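Side-chain contact in Gp15 protein (Listeria phage PSA, PDB 6R5W), which probably recognises receptors on the Listeria cell surface as the homotrimeric receptor binding protein of the phage, here represented by its C-terminal part: residues A24-K27 against T28-A32. Numbering follows the deposited sequence.
Sequences ATDK and TNWNA. With CD (cadmium ion), chain H.
Thr28 meets the preceding helical turn through its backbone and its hydroxyl: Thr28 N donates to Ala24 O at 3.2 Å, and water 1 gives a hydrogen to Ala24 O while also hydrogen-bonding Thr28 OG1. With OG1 set beside the backbone N (chi1 -61°), the hydroxyl lies near enough to that carbonyl for one water to serve both. Asn29 N continues the helical i+4 to i hydrogen bonding onto Thr25 O, and the Asn29 side-chain amide donates through ND2 to water 2. The same water donates to Asp26 OD1, so a solvent bridge ties the amide to a carboxylate that also holds a cadmium ion through both oxygens, Asp26 OD2 at 2.3 Å and Asp26 OD1 at 2.6 Å from the metal; three waters are bound to it as well. This short helix, 24-31, belongs to the elongated helical stalk that precedes the beta-strand region, and three copies pack together in the homotrimer. Trp30 N donates to Asp26 O in a bond of 2.8 Å, nearly straight off the carbonyl. That oxygen sits 3.1 Å above the indole plane, while Asp26 CB lies over the six-membered ring in a CH-pi contact, 3.6 Å from its centroid. The two side chains lie side by side and point the same way, with carboxylate and ring planes 19° apart. Trp30 NE1 donates a hydrogen bond to Asn31 OD1 of the third subunit, and the three Trp30 rings meet edge-to-face. Asn31 N donates to Lys27 O at 2.8 Å, whereas Asn31 OD1 accepts from Trp30 NE1 of the second subunit; Lys27 NZ hydrogen-bonds His21 O and Ala18 O of that second subunit.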
loop_
_atom_site.group_PDB
_atom_site.type_symbol
_atom_site.label_atom_id
_atom_site.label_comp_id
_atom_site.label_asym_id
_atom_site.label_seq_id
_atom_site.Cartn_x
_atom_site.Cartn_y
_atom_site.Cartn_z
ATOM N N ALA A 24 -15.697 46.688 -23.333
ATOM C CA ALA A 24 -16.677 45.612 -23.242
ATOM C C ALA A 24 -15.985 44.254 -23.181
ATOM O O ALA A 24 -16.464 43.323 -22.504
ATOM C CB ALA A 24 -17.663 45.676 -24.418
ATOM N N THR A 25 -14.870 44.104 -23.915
ATOM C CA THR A 25 -14.172 42.819 -23.938
ATOM C C THR A 25 -13.481 42.543 -22.603
ATOM O O THR A 25 -13.354 41.378 -22.202
ATOM C CB THR A 25 -13.180 42.749 -25.093
ATOM O OG1 THR A 25 -12.369 43.906 -25.126
ATOM C CG2 THR A 25 -13.922 42.642 -26.391
ATOM N N ASP A 26 -12.973 43.592 -21.938
ATOM C CA ASP A 26 -12.473 43.453 -20.562
ATOM C C ASP A 26 -13.533 42.783 -19.661
ATOM O O ASP A 26 -13.244 41.862 -18.877
ATOM C CB ASP A 26 -12.146 44.807 -19.933
ATOM C CG ASP A 26 -10.916 45.463 -20.410
ATOM O OD1 ASP A 26 -9.987 44.862 -20.904
ATOM O OD2 ASP A 26 -10.902 46.694 -20.213
ATOM N N LYS A 27 -14.781 43.287 -19.713
ATOM C CA LYS A 27 -15.816 42.816 -18.794
ATOM C C LYS A 27 -16.197 41.365 -19.082
ATOM O O LYS A 27 -16.410 40.567 -18.154
ATOM C CB LYS A 27 -17.050 43.752 -18.864
ATOM C CG LYS A 27 -16.705 45.173 -18.412
ATOM C CD LYS A 27 -17.921 45.965 -17.970
ATOM C CE LYS A 27 -18.779 46.323 -19.149
ATOM N NZ LYS A 27 -19.804 47.380 -18.663
ATOM N N THR A 28 -16.210 40.975 -20.362
ATOM C CA THR A 28 -16.399 39.564 -20.698
ATOM C C THR A 28 -15.243 38.681 -20.179
ATOM O O THR A 28 -15.475 37.603 -19.600
ATOM C CB THR A 28 -16.576 39.436 -22.200
ATOM O OG1 THR A 28 -17.758 40.206 -22.564
ATOM C CG2 THR A 28 -16.792 38.032 -22.592
ATOM N N ASN A 29 -14.002 39.125 -20.389
ATOM C CA ASN A 29 -12.832 38.457 -19.826
ATOM C C ASN A 29 -12.954 38.290 -18.316
ATOM O O ASN A 29 -12.828 37.168 -17.792
ATOM C CB ASN A 29 -11.583 39.257 -20.167
ATOM C CG ASN A 29 -10.304 38.608 -19.654
ATOM O OD1 ASN A 29 -10.167 37.392 -19.630
ATOM N ND2 ASN A 29 -9.354 39.443 -19.273
ATOM N N TRP A 30 -13.226 39.390 -17.597
ATOM C CA TRP A 30 -13.246 39.339 -16.141
ATOM C C TRP A 30 -14.406 38.516 -15.649
ATOM O O TRP A 30 -14.269 37.785 -14.672
ATOM C CB TRP A 30 -13.263 40.732 -15.548
ATOM C CG TRP A 30 -12.060 41.541 -15.899
ATOM C CD1 TRP A 30 -10.817 41.083 -16.155
ATOM C CD2 TRP A 30 -12.014 42.968 -16.091
ATOM N NE1 TRP A 30 -9.965 42.122 -16.475
ATOM C CE2 TRP A 30 -10.689 43.302 -16.414
ATOM C CE3 TRP A 30 -12.976 43.993 -16.022
ATOM C CZ2 TRP A 30 -10.304 44.594 -16.714
ATOM C CZ3 TRP A 30 -12.578 45.281 -16.265
ATOM C CH2 TRP A 30 -11.251 45.580 -16.623
ATOM N N ASN A 31 -15.555 38.587 -16.327
ATOM C CA ASN A 31 -16.692 37.777 -15.883
ATOM C C ASN A 31 -16.402 36.273 -16.002
ATOM O O ASN A 31 -16.962 35.462 -15.231
ATOM C CB ASN A 31 -17.974 38.088 -16.681
ATOM C CG ASN A 31 -18.609 39.418 -16.269
ATOM O OD1 ASN A 31 -18.442 39.871 -15.139
ATOM N ND2 ASN A 31 -19.339 40.060 -17.207
ATOM N N ALA A 32 -15.589 35.883 -16.979
ATOM C CA ALA A 32 -15.271 34.491 -17.239
ATOM C C ALA A 32 -14.162 33.943 -16.347
ATOM O O ALA A 32 -13.852 32.750 -16.481
ATOM C CB ALA A 32 -14.895 34.300 -18.717
HETATM CD CD CD H . -8.743 47.113 -20.724
HETATM O O HOH W 1 -19.047 43.151 -22.352
HETATM O O HOH W 2 -9.026 42.359 -19.962
HETATM O O HOH W 3 -7.804 47.120 -22.949
HETATM O O HOH W 4 -8.951 49.630 -20.583
HETATM O O HOH W 5 -7.290 46.275 -18.951
#